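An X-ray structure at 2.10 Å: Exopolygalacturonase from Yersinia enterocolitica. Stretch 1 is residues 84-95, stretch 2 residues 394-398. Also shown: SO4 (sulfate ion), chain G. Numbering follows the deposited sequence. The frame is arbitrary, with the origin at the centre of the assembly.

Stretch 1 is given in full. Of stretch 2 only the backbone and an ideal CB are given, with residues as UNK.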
# COMPACT_ATOMS: atom_id res chain seq x y z
N ASN A 84 15.54 -4.41 -16.64
CA ASN A 84 14.32 -5.20 -16.51
C ASN A 84 13.18 -4.36 -15.97
O ASN A 84 12.11 -4.28 -16.57
CB ASN A 84 14.54 -6.40 -15.63
CG ASN A 84 13.34 -7.31 -15.60
OD1 ASN A 84 12.52 -7.27 -14.66
ND2 ASN A 84 13.22 -8.14 -16.62
N ASN A 85 13.41 -3.71 -14.83
CA ASN A 85 12.45 -2.72 -14.33
C ASN A 85 12.02 -1.63 -15.34
O ASN A 85 10.85 -1.26 -15.38
CB ASN A 85 12.93 -2.13 -13.00
CG ASN A 85 12.62 -3.04 -11.80
OD1 ASN A 85 11.70 -2.76 -11.03
ND2 ASN A 85 13.38 -4.15 -11.65
N ASP A 86 12.93 -1.15 -16.20
CA ASP A 86 12.55 -0.16 -17.24
C ASP A 86 11.44 -0.70 -18.15
O ASP A 86 10.55 0.03 -18.57
CB ASP A 86 13.76 0.29 -18.11
CG ASP A 86 14.79 1.11 -17.34
OD1 ASP A 86 14.45 1.76 -16.33
OD2 ASP A 86 15.97 1.12 -17.77
N ASN A 87 11.51 -2.00 -18.43
CA ASN A 87 10.53 -2.71 -19.27
C ASN A 87 9.20 -3.02 -18.54
O ASN A 87 8.11 -2.74 -19.07
CB ASN A 87 11.21 -3.99 -19.81
CG ASN A 87 10.37 -4.77 -20.82
OD1 ASN A 87 9.23 -4.41 -21.15
ND2 ASN A 87 10.94 -5.87 -21.33
N PHE A 88 9.29 -3.56 -17.33
CA PHE A 88 8.12 -4.09 -16.61
C PHE A 88 7.53 -3.28 -15.43
O PHE A 88 6.37 -3.46 -15.11
CB PHE A 88 8.38 -5.54 -16.16
CG PHE A 88 8.79 -6.46 -17.30
CD1 PHE A 88 7.86 -6.85 -18.28
CD2 PHE A 88 10.10 -6.93 -17.40
CE1 PHE A 88 8.23 -7.69 -19.34
CE2 PHE A 88 10.48 -7.77 -18.44
CZ PHE A 88 9.55 -8.16 -19.41
N SER A 89 8.29 -2.38 -14.80
CA SER A 89 7.78 -1.62 -13.66
C SER A 89 7.17 -0.28 -14.11
O SER A 89 7.85 0.46 -14.83
CB SER A 89 8.90 -1.37 -12.66
OG SER A 89 8.61 -0.28 -11.78
N PRO A 90 5.90 0.01 -13.71
CA PRO A 90 5.32 1.33 -13.92
C PRO A 90 5.94 2.43 -13.03
O PRO A 90 5.87 3.61 -13.39
CB PRO A 90 3.84 1.14 -13.54
CG PRO A 90 3.85 0.04 -12.56
CD PRO A 90 4.92 -0.91 -13.09
N ALA A 91 6.50 2.04 -11.88
CA ALA A 91 7.16 2.96 -10.97
C ALA A 91 8.51 3.48 -11.49
O ALA A 91 8.86 4.63 -11.24
CB ALA A 91 7.37 2.31 -9.62
N LYS A 92 9.25 2.63 -12.19
CA LYS A 92 10.64 2.88 -12.54
C LYS A 92 10.93 4.11 -13.40
O LYS A 92 11.88 4.81 -13.10
CB LYS A 92 11.28 1.63 -13.17
CG LYS A 92 12.76 1.76 -13.50
CD LYS A 92 13.61 2.12 -12.29
CE LYS A 92 15.07 1.77 -12.53
NZ LYS A 92 15.34 1.69 -13.98
N PRO A 93 10.15 4.38 -14.47
CA PRO A 93 10.41 5.66 -15.15
C PRO A 93 10.26 6.90 -14.24
O PRO A 93 10.96 7.90 -14.44
CB PRO A 93 9.37 5.68 -16.28
CG PRO A 93 8.34 4.69 -15.88
CD PRO A 93 9.08 3.61 -15.15
N TYR A 94 9.34 6.83 -13.27
CA TYR A 94 9.18 7.88 -12.26
C TYR A 94 10.34 7.94 -11.30
O TYR A 94 10.77 9.00 -10.92
CB TYR A 94 7.86 7.70 -11.50
CG TYR A 94 6.67 8.11 -12.33
CD1 TYR A 94 6.20 9.43 -12.34
CD2 TYR A 94 6.01 7.18 -13.13
CE1 TYR A 94 5.11 9.80 -13.11
CE2 TYR A 94 4.94 7.54 -13.92
CZ TYR A 94 4.48 8.84 -13.91
OH TYR A 94 3.39 9.16 -14.71
N ILE A 95 10.85 6.78 -10.90
CA ILE A 95 12.01 6.71 -10.03
C ILE A 95 13.25 7.30 -10.71
O ILE A 95 14.03 8.01 -10.08
CB ILE A 95 12.29 5.25 -9.55
CG1 ILE A 95 11.15 4.79 -8.62
CG2 ILE A 95 13.72 5.11 -8.92
CD1 ILE A 95 10.97 3.28 -8.56
N UNK A 394 5.54 -4.03 -4.39
CA UNK A 394 6.65 -3.50 -5.16
C UNK A 394 6.22 -3.06 -6.55
O UNK A 394 5.19 -3.51 -7.06
CB UNK A 394 7.76 -4.55 -5.26
N UNK A 395 6.99 -2.14 -7.13
CA UNK A 395 6.73 -1.55 -8.45
C UNK A 395 5.43 -0.79 -8.61
O UNK A 395 5.02 -0.50 -9.73
CB UNK A 395 6.76 -2.66 -9.50
N UNK A 396 4.80 -0.45 -7.50
CA UNK A 396 3.53 0.29 -7.52
C UNK A 396 3.76 1.76 -7.81
O UNK A 396 4.76 2.31 -7.42
CB UNK A 396 2.79 0.13 -6.19
N UNK A 397 2.83 2.38 -8.52
CA UNK A 397 2.75 3.84 -8.58
C UNK A 397 1.57 4.26 -7.67
O UNK A 397 0.49 3.73 -7.80
CB UNK A 397 2.56 4.33 -10.02
N UNK A 398 1.80 5.20 -6.75
CA UNK A 398 0.74 5.68 -5.83
C UNK A 398 0.48 7.17 -6.03
O UNK A 398 1.39 7.97 -5.91
CB UNK A 398 1.13 5.41 -4.37
S SO4 G . 1.32 6.34 -14.41
O1 SO4 G . 1.50 4.96 -14.85
O2 SO4 G . 1.80 7.24 -15.46
O3 SO4 G . -0.07 6.67 -14.11
O4 SO4 G . 2.09 6.53 -13.19

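Stretch 1 meets its partner at a joint. A helix ends at Phe88, the chain turns after Ser89, and Tyr94 lies in a second helix. Ser89 braces the turn, its OG accepting from Lys92 N at 3.0 Å as a cap. The surface on offer is small and mixed: a serine, a proline ring, a methyl group and, further on, an aromatic ring.

Position 394 has an extended backbone, with its CA-to-CB bond directed sideways and nothing of stretch 1 within 5.5 Å of the ideal CB. The contact sets almost no condition here, and many side chains would do. The deposited residue is Phe394, with chi1 in the p well; its ring makes no contact with stretch 1, although its carbonyl O becomes useful two residues later.

Position 395 is the tightest reading. Phi and psi of 60° and 16° place it in the left-handed region, which glycine enters freely and which asparagine and aspartate tolerate better than most other residues; beta-branched residues are poor candidates for this backbone. The CA-to-CB bond points sideways, yet the ideal CB lies 3.8 Å from Ser89 OG and 4.4 Å from Pro90 CD. Beyond lies Asn85, whose OD1, an acceptor, is the part of its amide nearer this position; a side chain with a donor would suit it. Glycine would satisfy the backbone, but an asparagine would tolerate it and has the length to bring an amide donor to Asn85 OD1; aspartate would suit the backbone, but would bring an acceptor. The residue is Asn395, and it has the largest area covered by stretch 1 of the five. Its chi1 of -62° carries the amide past Ser89 toward Asn85. The amide is probably turned over in the model, so the identity of the atom facing Asn85 OD1 remains open. The backbone takes part as well: Asn395 O sits 3.1 Å from Pro90 CG, pressing the carbonyl against the proline ring.

At position 396 the CA-to-CB bond points away, and no atom of stretch 1 comes within 5.5 Å of the ideal CB. Stretch 1 leaves the choice open; a polar side chain could serve the local turn. Asn396 does so, its ND2 donating to Phe394 O at 3.1 Å and thereby tying the turn to itself. Toward stretch 1 it presents its backbone, with Asn396 O 3.4 Å from Ala91 CB.

Position 397 enters a strand, and its CA-to-CB bond points toward stretch 1. The ideal CB is 4.9 Å from Ala91 CA and 5.4 Å from Tyr94 CD2, with the tyrosine ring extending beyond. That spacing asks for a side chain of some length; leucine, methionine or an aromatic would all be reasonable. Phe397, with chi1 at 173°, turns its ring edge to the face of Tyr94. The centroids are 4.7 Å apart, the planes stand at 51°, and Tyr94 CZ approaches Phe397 CE1 to 3.7 Å. A sulfate, probably from the crystallisation liquor, lies beside both rings, its O4 over one face of Phe397.

Position 398 is out of reach of stretch 1, so the strand alone favours a beta-compatible residue. Phe398 is one.

Stretch 2 394-398: FNNFF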
# COMPACT_ATOMS: atom_id res chain seq x y z
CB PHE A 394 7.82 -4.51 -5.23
CG PHE A 394 7.53 -5.79 -5.99
CD1 PHE A 394 8.04 -5.97 -7.27
CD2 PHE A 394 6.84 -6.85 -5.39
CE1 PHE A 394 7.84 -7.16 -7.97
CE2 PHE A 394 6.63 -8.06 -6.08
CZ PHE A 394 7.12 -8.21 -7.37
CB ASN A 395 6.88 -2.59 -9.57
CG ASN A 395 8.28 -3.13 -9.66
OD1 ASN A 395 9.18 -2.74 -8.88
ND2 ASN A 395 8.48 -4.09 -10.57
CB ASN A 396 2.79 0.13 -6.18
CG ASN A 396 1.92 -1.13 -6.09
OD1 ASN A 396 0.80 -1.09 -5.58
ND2 ASN A 396 2.43 -2.25 -6.57
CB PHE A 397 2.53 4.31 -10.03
CG PHE A 397 2.26 5.80 -10.18
CD1 PHE A 397 3.29 6.69 -10.46
CD2 PHE A 397 0.96 6.30 -10.11
CE1 PHE A 397 3.04 8.04 -10.62
CE2 PHE A 397 0.70 7.66 -10.26
CZ PHE A 397 1.74 8.52 -10.52
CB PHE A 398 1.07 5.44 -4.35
CG PHE A 398 1.05 4.00 -3.93
CD1 PHE A 398 -0.12 3.40 -3.47
CD2 PHE A 398 2.21 3.23 -3.98
CE1 PHE A 398 -0.14 2.05 -3.08
CE2 PHE A 398 2.21 1.91 -3.59
CZ PHE A 398 1.03 1.32 -3.14
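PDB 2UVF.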